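Local coordinates for protein aspartate aminotransferase (Rhodobacter sphaeroides, PDB 3NRA) that probably transfers the amino group of L-aspartate to 2-oxoglutarate, using pyridoxal 5'-phosphate, to give oxaloacetate and L-glutamate, at residues Ile107-Ala121 and Arg274-Ala286. Sequence-based numbering, arbitrary orientation. Where two conformers were deposited one is given.
Sequences ITPGTQGALFLAVAA and RMEKLQAIVSLRA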
ATOM      1  N   ILE B 107      -8.504  -7.383  -4.261  1.00 12.73           N
ATOM      2  CA  ILE B 107      -7.096  -7.714  -4.226  1.00 12.31           C
ATOM      3  C   ILE B 107      -6.278  -6.522  -3.723  1.00 12.66           C
ATOM      4  O   ILE B 107      -6.431  -5.409  -4.228  1.00 13.32           O
ATOM      5  CB  ILE B 107      -6.565  -8.085  -5.594  1.00 12.09           C
ATOM      6  CG1 ILE B 107      -7.409  -9.227  -6.216  1.00 12.35           C
ATOM      7  CG2 ILE B 107      -5.064  -8.500  -5.472  1.00 10.79           C
ATOM      8  CD1 ILE B 107      -6.956  -9.643  -7.658  1.00 11.07           C
ATOM      9  N   THR B 108      -5.369  -6.788  -2.773  1.00 12.61           N
ATOM     10  CA  THR B 108      -4.748  -5.749  -1.937  1.00 12.59           C
ATOM     11  C   THR B 108      -3.211  -5.915  -1.890  1.00 13.17           C
ATOM     12  O   THR B 108      -2.683  -7.018  -2.205  1.00 12.75           O
ATOM     13  CB  THR B 108      -5.243  -5.838  -0.478  1.00 12.24           C
ATOM     14  OG1 THR B 108      -4.987  -7.149   0.013  1.00 12.76           O
ATOM     15  CG2 THR B 108      -6.749  -5.531  -0.361  1.00 10.79           C
ATOM     16  N   PRO B 109      -2.485  -4.838  -1.468  1.00 13.13           N
ATOM     17  CA  PRO B 109      -1.034  -4.944  -1.262  1.00 13.73           C
ATOM     18  C   PRO B 109      -0.697  -5.744   0.012  1.00 13.65           C
ATOM     19  O   PRO B 109      -0.544  -5.170   1.109  1.00 12.82           O
ATOM     20  CB  PRO B 109      -0.572  -3.494  -1.169  1.00 13.91           C
ATOM     21  CG  PRO B 109      -1.831  -2.699  -0.809  1.00 14.90           C
ATOM     22  CD  PRO B 109      -2.970  -3.438  -1.380  1.00 13.69           C
ATOM     23  N   GLY B 110      -0.605  -7.069  -0.152  1.00 12.68           N
ATOM     24  CA  GLY B 110      -0.413  -7.972   0.965  1.00 12.82           C
ATOM     25  C   GLY B 110      -1.716  -8.147   1.716  1.00 13.04           C
ATOM     26  O   GLY B 110      -2.715  -7.425   1.464  1.00 12.02           O
ATOM     27  N   THR B 111      -1.742  -9.137   2.585  1.00 12.67           N
ATOM     28  CA  THR B 111      -2.808  -9.265   3.549  1.00 13.66           C
ATOM     29  C   THR B 111      -2.742  -8.103   4.551  1.00 13.88           C
ATOM     30  O   THR B 111      -3.789  -7.686   5.099  1.00 13.59           O
ATOM     31  CB  THR B 111      -2.759 -10.637   4.268  1.00 13.30           C
ATOM     32  OG1 THR B 111      -2.988 -11.652   3.317  1.00 14.34           O
ATOM     33  CG2 THR B 111      -3.816 -10.754   5.324  1.00 13.03           C
ATOM     34  N   GLN B 112      -1.534  -7.550   4.779  1.00 13.97           N
ATOM     35  CA  GLN B 112      -1.431  -6.292   5.563  1.00 14.04           C
ATOM     36  C   GLN B 112      -2.272  -5.194   4.914  1.00 13.82           C
ATOM     37  O   GLN B 112      -2.984  -4.471   5.606  1.00 13.50           O
ATOM     38  CB  GLN B 112       0.033  -5.815   5.695  1.00 14.55           C
ATOM     39  CG  GLN B 112       0.229  -4.636   6.672  1.00 14.40           C
ATOM     40  CD  GLN B 112      -0.227  -4.979   8.103  1.00 15.42           C
ATOM     41  OE1 GLN B 112       0.126  -6.034   8.634  1.00 12.38           O
ATOM     42  NE2 GLN B 112      -0.996  -4.077   8.723  1.00 12.82           N
ATOM     43  N   GLY B 113      -2.166  -5.074   3.581  1.00 13.71           N
ATOM     44  CA  GLY B 113      -2.985  -4.127   2.813  1.00 13.54           C
ATOM     45  C   GLY B 113      -4.475  -4.294   3.082  1.00 13.26           C
ATOM     46  O   GLY B 113      -5.172  -3.314   3.344  1.00 14.05           O
ATOM     47  N   ALA B 114      -4.935  -5.542   3.061  1.00 11.09           N
ATOM     48  CA  ALA B 114      -6.302  -5.860   3.350  1.00 10.93           C
ATOM     49  C   ALA B 114      -6.703  -5.513   4.790  1.00 11.13           C
ATOM     50  O   ALA B 114      -7.815  -4.975   5.024  1.00 11.24           O
ATOM     51  CB  ALA B 114      -6.575  -7.334   3.057  1.00  9.56           C
ATOM     52  N   LEU B 115      -5.814  -5.803   5.740  1.00 10.59           N
ATOM     53  CA  LEU B 115      -6.065  -5.536   7.144  1.00 11.06           C
ATOM     54  C   LEU B 115      -6.233  -4.043   7.415  1.00 12.14           C
ATOM     55  O   LEU B 115      -7.215  -3.625   8.081  1.00 12.76           O
ATOM     56  CB  LEU B 115      -4.926  -6.090   7.986  1.00 11.08           C
ATOM     57  CG  LEU B 115      -5.014  -5.969   9.496  1.00 13.21           C
ATOM     58  CD1 LEU B 115      -6.257  -6.672  10.069  1.00 12.67           C
ATOM     59  CD2 LEU B 115      -3.694  -6.502  10.154  1.00  9.56           C
ATOM     60  N   PHE B 116      -5.301  -3.233   6.906  1.00 11.57           N
ATOM     61  CA  PHE B 116      -5.428  -1.804   7.031  1.00 12.06           C
ATOM     62  C   PHE B 116      -6.785  -1.308   6.548  1.00 12.80           C
ATOM     63  O   PHE B 116      -7.438  -0.492   7.214  1.00 12.64           O
ATOM     64  CB  PHE B 116      -4.357  -1.076   6.220  1.00 12.25           C
ATOM     65  CG  PHE B 116      -4.455   0.443   6.320  1.00 12.01           C
ATOM     66  CD1 PHE B 116      -4.114   1.080   7.467  1.00 13.63           C
ATOM     67  CD2 PHE B 116      -4.934   1.190   5.279  1.00 12.50           C
ATOM     68  CE1 PHE B 116      -4.216   2.449   7.580  1.00 14.86           C
ATOM     69  CE2 PHE B 116      -5.033   2.552   5.379  1.00 11.60           C
ATOM     70  CZ  PHE B 116      -4.657   3.180   6.532  1.00 14.50           C
ATOM     71  N   LEU B 117      -7.133  -1.694   5.326  1.00 13.43           N
ATOM     72  CA  LEU B 117      -8.371  -1.211   4.693  1.00 13.81           C
ATOM     73  C   LEU B 117      -9.595  -1.677   5.480  1.00 13.89           C
ATOM     74  O   LEU B 117     -10.528  -0.914   5.688  1.00 15.17           O
ATOM     75  CB  LEU B 117      -8.450  -1.725   3.239  1.00 13.37           C
ATOM     76  CG  LEU B 117      -7.399  -1.156   2.260  1.00 12.45           C
ATOM     77  CD1 LEU B 117      -7.504  -1.832   0.927  1.00 12.25           C
ATOM     78  CD2 LEU B 117      -7.574   0.373   2.112  1.00 11.98           C
ATOM     79  N   ALA B 118      -9.566  -2.940   5.916  1.00 13.60           N
ATOM     80  CA  ALA B 118     -10.671  -3.537   6.638  1.00 13.09           C
ATOM     81  C   ALA B 118     -10.931  -2.794   7.965  1.00 13.48           C
ATOM     82  O   ALA B 118     -12.089  -2.500   8.313  1.00 13.23           O
ATOM     83  CB  ALA B 118     -10.389  -5.003   6.894  1.00 11.84           C
ATOM     84  N   VAL B 119      -9.861  -2.452   8.684  1.00 13.08           N
ATOM     85  CA  VAL B 119     -10.022  -1.686   9.922  1.00 13.13           C
ATOM     86  C   VAL B 119     -10.476  -0.243   9.590  1.00 14.29           C
ATOM     87  O   VAL B 119     -11.370   0.309  10.260  1.00 14.65           O
ATOM     88  CB  VAL B 119      -8.738  -1.675  10.741  1.00 13.32           C
ATOM     89  CG1 VAL B 119      -8.907  -0.807  12.004  1.00 12.64           C
ATOM     90  CG2 VAL B 119      -8.308  -3.137  11.108  1.00 12.95           C
ATOM     91  N   ALA B 120      -9.891   0.348   8.541  1.00 14.41           N
ATOM     92  CA  ALA B 120     -10.267   1.726   8.115  1.00 14.93           C
ATOM     93  C   ALA B 120     -11.738   1.818   7.747  1.00 15.08           C
ATOM     94  O   ALA B 120     -12.394   2.811   8.058  1.00 13.11           O
ATOM     95  CB  ALA B 120      -9.419   2.181   6.946  1.00 14.61           C
ATOM     96  N   ALA B 121     -12.245   0.770   7.086  1.00 14.78           N
ATOM     97  CA  ALA B 121     -13.659   0.710   6.647  1.00 14.93           C
ATOM     98  C   ALA B 121     -14.667   0.369   7.773  1.00 15.20           C
ATOM     99  O   ALA B 121     -15.883   0.451   7.556  1.00 17.10           O
ATOM    100  CB  ALA B 121     -13.787  -0.268   5.528  1.00 13.67           C
ATOM    101  N   ARG B 274     -16.429  -0.002   0.581  1.00 17.69           N
ATOM    102  CA  ARG B 274     -15.668   1.020   1.307  1.00 17.56           C
ATOM    103  C   ARG B 274     -14.147   0.832   1.164  1.00 16.27           C
ATOM    104  O   ARG B 274     -13.439   1.790   0.870  1.00 14.76           O
ATOM    105  CB  ARG B 274     -16.070   1.047   2.770  1.00 18.05           C
ATOM    106  CG  ARG B 274     -17.512   1.542   2.986  1.00 20.49           C
ATOM    107  CD  ARG B 274     -17.727   2.055   4.377  1.00 24.54           C
ATOM    108  NE  ARG B 274     -17.777   1.006   5.389  1.00 27.23           N
ATOM    109  CZ  ARG B 274     -18.875   0.611   6.066  1.00 32.41           C
ATOM    110  NH1 ARG B 274     -20.084   1.133   5.829  1.00 36.20           N
ATOM    111  NH2 ARG B 274     -18.759  -0.328   7.001  1.00 32.94           N
HETATM  112  N   MSE B 275     -13.670  -0.411   1.327  1.00 15.29           N
HETATM  113  CA  MSE B 275     -12.235  -0.726   1.225  1.00 15.20           C
HETATM  114  C   MSE B 275     -11.685  -0.391  -0.187  1.00 15.68           C
HETATM  115  O   MSE B 275     -10.544   0.043  -0.324  1.00 14.86           O
HETATM  116  CB  MSE B 275     -11.987  -2.218   1.526  1.00 15.47           C
HETATM  117  CG  MSE B 275     -12.324  -2.661   2.968  1.00 15.13           C
HETATM  118 SE   MSE B 275     -12.268  -4.579   3.180  0.75 11.93          SE
HETATM  119  CE  MSE B 275     -10.411  -4.797   2.773  1.00 10.18           C
ATOM    120  N   GLU B 276     -12.526  -0.601  -1.208  1.00 15.88           N
ATOM    121  CA  GLU B 276     -12.201  -0.275  -2.612  0.60 16.71           C
ATOM    122  C   GLU B 276     -12.023   1.207  -2.803  1.00 17.19           C
ATOM    123  O   GLU B 276     -11.085   1.658  -3.450  1.00 17.76           O
ATOM    124  CB  GLU B 276     -13.335  -0.744  -3.534  0.60 17.61           C
ATOM    125  CG  GLU B 276     -13.059  -0.567  -5.040  0.60 19.69           C
ATOM    126  CD  GLU B 276     -13.596   0.732  -5.621  0.60 20.95           C
ATOM    127  OE1 GLU B 276     -14.830   0.893  -5.691  0.60 23.98           O
ATOM    128  OE2 GLU B 276     -12.781   1.567  -6.048  0.60 20.87           O
ATOM    129  N   LYS B 277     -12.946   1.977  -2.243  1.00 17.56           N
ATOM    130  CA  LYS B 277     -12.899   3.423  -2.377  1.00 18.69           C
ATOM    131  C   LYS B 277     -11.648   3.965  -1.693  1.00 17.52           C
ATOM    132  O   LYS B 277     -10.933   4.790  -2.260  1.00 17.73           O
ATOM    133  CB  LYS B 277     -14.166   4.065  -1.786  1.00 19.59           C
ATOM    134  CG  LYS B 277     -15.403   3.931  -2.670  1.00 23.03           C
ATOM    135  CD  LYS B 277     -16.700   3.920  -1.820  1.00 28.40           C
ATOM    136  CE  LYS B 277     -17.948   4.356  -2.606  1.00 31.17           C
ATOM    137  NZ  LYS B 277     -18.410   5.746  -2.186  1.00 36.09           N
ATOM    138  N   LEU B 278     -11.335   3.426  -0.519  1.00 15.94           N
ATOM    139  CA  LEU B 278     -10.146   3.837   0.182  1.00 15.27           C
ATOM    140  C   LEU B 278      -8.849   3.405  -0.540  1.00 14.22           C
ATOM    141  O   LEU B 278      -7.909   4.189  -0.616  1.00 13.96           O
ATOM    142  CB  LEU B 278     -10.165   3.341   1.608  1.00 14.46           C
ATOM    143  CG  LEU B 278      -8.960   3.683   2.486  1.00 15.55           C
ATOM    144  CD1 LEU B 278      -8.618   5.151   2.435  1.00 16.51           C
ATOM    145  CD2 LEU B 278      -9.246   3.256   3.912  1.00 18.57           C
ATOM    146  N   GLN B 279      -8.810   2.184  -1.073  1.00 13.83           N
ATOM    147  CA  GLN B 279      -7.593   1.694  -1.769  1.00 14.18           C
ATOM    148  C   GLN B 279      -7.149   2.645  -2.892  1.00 14.77           C
ATOM    149  O   GLN B 279      -5.950   2.831  -3.123  1.00 15.73           O
ATOM    150  CB  GLN B 279      -7.802   0.278  -2.345  1.00 13.39           C
ATOM    151  CG  GLN B 279      -6.600  -0.225  -3.159  1.00 13.39           C
ATOM    152  CD  GLN B 279      -6.363  -1.723  -3.027  1.00 14.74           C
ATOM    153  OE1 GLN B 279      -5.710  -2.173  -2.086  1.00 11.69           O
ATOM    154  NE2 GLN B 279      -6.898  -2.502  -3.973  1.00 13.49           N
ATOM    155  N   ALA B 280      -8.120   3.221  -3.592  1.00 15.14           N
ATOM    156  CA  ALA B 280      -7.846   4.169  -4.621  1.00 15.88           C
ATOM    157  C   ALA B 280      -6.882   5.261  -4.137  1.00 15.51           C
ATOM    158  O   ALA B 280      -5.936   5.579  -4.846  1.00 17.22           O
ATOM    159  CB  ALA B 280      -9.185   4.800  -5.178  1.00 15.60           C
ATOM    160  N   ILE B 281      -7.074   5.763  -2.915  1.00 14.19           N
ATOM    161  CA  ILE B 281      -6.238   6.858  -2.409  1.00 14.49           C
ATOM    162  C   ILE B 281      -5.085   6.407  -1.496  1.00 14.29           C
ATOM    163  O   ILE B 281      -4.177   7.195  -1.216  1.00 13.95           O
ATOM    164  CB  ILE B 281      -7.072   8.019  -1.748  1.00 14.86           C
ATOM    165  CG1 ILE B 281      -7.770   7.567  -0.465  1.00 13.09           C
ATOM    166  CG2 ILE B 281      -8.105   8.597  -2.764  1.00 14.87           C
ATOM    167  CD1 ILE B 281      -8.660   8.633   0.130  1.00 13.59           C
ATOM    168  N   VAL B 282      -5.084   5.132  -1.093  1.00 14.76           N
ATOM    169  CA  VAL B 282      -3.981   4.571  -0.309  1.00 13.13           C
ATOM    170  C   VAL B 282      -2.811   4.182  -1.204  1.00 14.06           C
ATOM    171  O   VAL B 282      -1.639   4.482  -0.870  1.00 13.25           O
ATOM    172  CB  VAL B 282      -4.441   3.337   0.554  1.00 13.24           C
ATOM    173  CG1 VAL B 282      -3.237   2.614   1.176  1.00 11.18           C
ATOM    174  CG2 VAL B 282      -5.397   3.794   1.645  1.00 11.52           C
ATOM    175  N   SER B 283      -3.095   3.453  -2.292  1.00 13.68           N
ATOM    176  CA  SER B 283      -2.030   3.052  -3.242  1.00 13.81           C
ATOM    177  C   SER B 283      -2.503   2.717  -4.677  1.00 14.18           C
ATOM    178  O   SER B 283      -1.727   2.126  -5.460  1.00 13.55           O
ATOM    179  CB  SER B 283      -1.263   1.853  -2.671  1.00 14.03           C
ATOM    180  OG  SER B 283      -2.114   0.714  -2.518  1.00 13.48           O
ATOM    181  N   LEU B 284      -3.730   3.152  -5.037  1.00 14.27           N
ATOM    182  CA  LEU B 284      -4.419   2.802  -6.319  1.00 14.38           C
ATOM    183  C   LEU B 284      -4.828   1.332  -6.425  1.00 14.48           C
ATOM    184  O   LEU B 284      -6.002   1.031  -6.526  1.00 15.04           O
ATOM    185  CB  LEU B 284      -3.614   3.222  -7.564  1.00 15.03           C
ATOM    186  CG  LEU B 284      -3.217   4.684  -7.740  1.00 17.17           C
ATOM    187  CD1 LEU B 284      -2.367   4.844  -8.992  1.00 17.33           C
ATOM    188  CD2 LEU B 284      -4.450   5.599  -7.806  1.00 16.46           C
ATOM    189  N   ARG B 285      -3.858   0.426  -6.455  1.00 14.22           N
ATOM    190  CA  ARG B 285      -4.134  -0.963  -6.677  1.00 12.87           C
ATOM    191  C   ARG B 285      -3.011  -1.783  -6.114  1.00 12.62           C
ATOM    192  O   ARG B 285      -1.943  -1.258  -5.839  1.00 11.86           O
ATOM    193  CB  ARG B 285      -4.294  -1.232  -8.170  1.00 12.83           C
ATOM    194  CG  ARG B 285      -3.053  -0.833  -9.044  1.00 13.78           C
ATOM    195  CD  ARG B 285      -3.298  -1.085 -10.511  1.00 13.73           C
ATOM    196  NE  ARG B 285      -4.396  -0.261 -10.935  1.00 15.60           N
ATOM    197  CZ  ARG B 285      -4.317   1.040 -11.251  1.00 15.55           C
ATOM    198  NH1 ARG B 285      -3.137   1.678 -11.343  1.00 12.79           N
ATOM    199  NH2 ARG B 285      -5.434   1.700 -11.510  1.00 15.00           N
ATOM    200  N   ALA B 286      -3.265  -3.076  -5.896  1.00 12.03           N
ATOM    201  CA  ALA B 286      -2.183  -4.042  -5.796  1.00 11.56           C
ATOM    202  C   ALA B 286      -1.386  -3.981  -7.102  1.00 11.98           C
ATOM    203  O   ALA B 286      -1.976  -3.873  -8.182  1.00 12.44           O
ATOM    204  CB  ALA B 286      -2.758  -5.463  -5.572  1.00 10.51           C
TER
HETATM  205  O   HOH W   1      -5.894  -4.099  -6.611  1.00  8.77           O
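Leu117 and Met275 meet where helix 110-120 crosses helix 274-282 at 117°, their axes 8.9 Å apart, in the large PLP-binding domain of the aspartate aminotransferase fold. Leu117 is a knob in the hole formed by Met275, Leu278, Gln279 and Val282, with CD2 3.6 Å from Leu278 CG. Selenomethionine Met275 bends at its last torsion (chi3 63°), which lays CE 3.7 Å from Leu117 CB and near Ala114 O. Val282 CG2 comes to the edge of the Phe116 ring. Toward the C-terminal end of helix 110-120, Arg274 NE and NH2 both make weak, strongly bent hydrogen bonds to Ala121 O. Near the N-terminus of the same helix, Thr111 N and Gln112 N hydrogen-bond phosphate oxygens OP2 and OP3 of the modified Lys253 (LLP). Gln279 leaves its helix with a bend about CB-CG, which turns the amide toward strand 105-108; its OE1 lies 3.1 Å from Pro109 CD, and its NE2 also bonds Tyr77 O. An alanine in place of Gln279 would probably leave Ile107 O and Tyr77 O without their amide donor and open a gap beside Pro109 and Leu117. Gln279 NE2 donates nearly straight (169°) to Ile107 O at 3.0 Å, and a water bridges that same oxygen to Ala286 N.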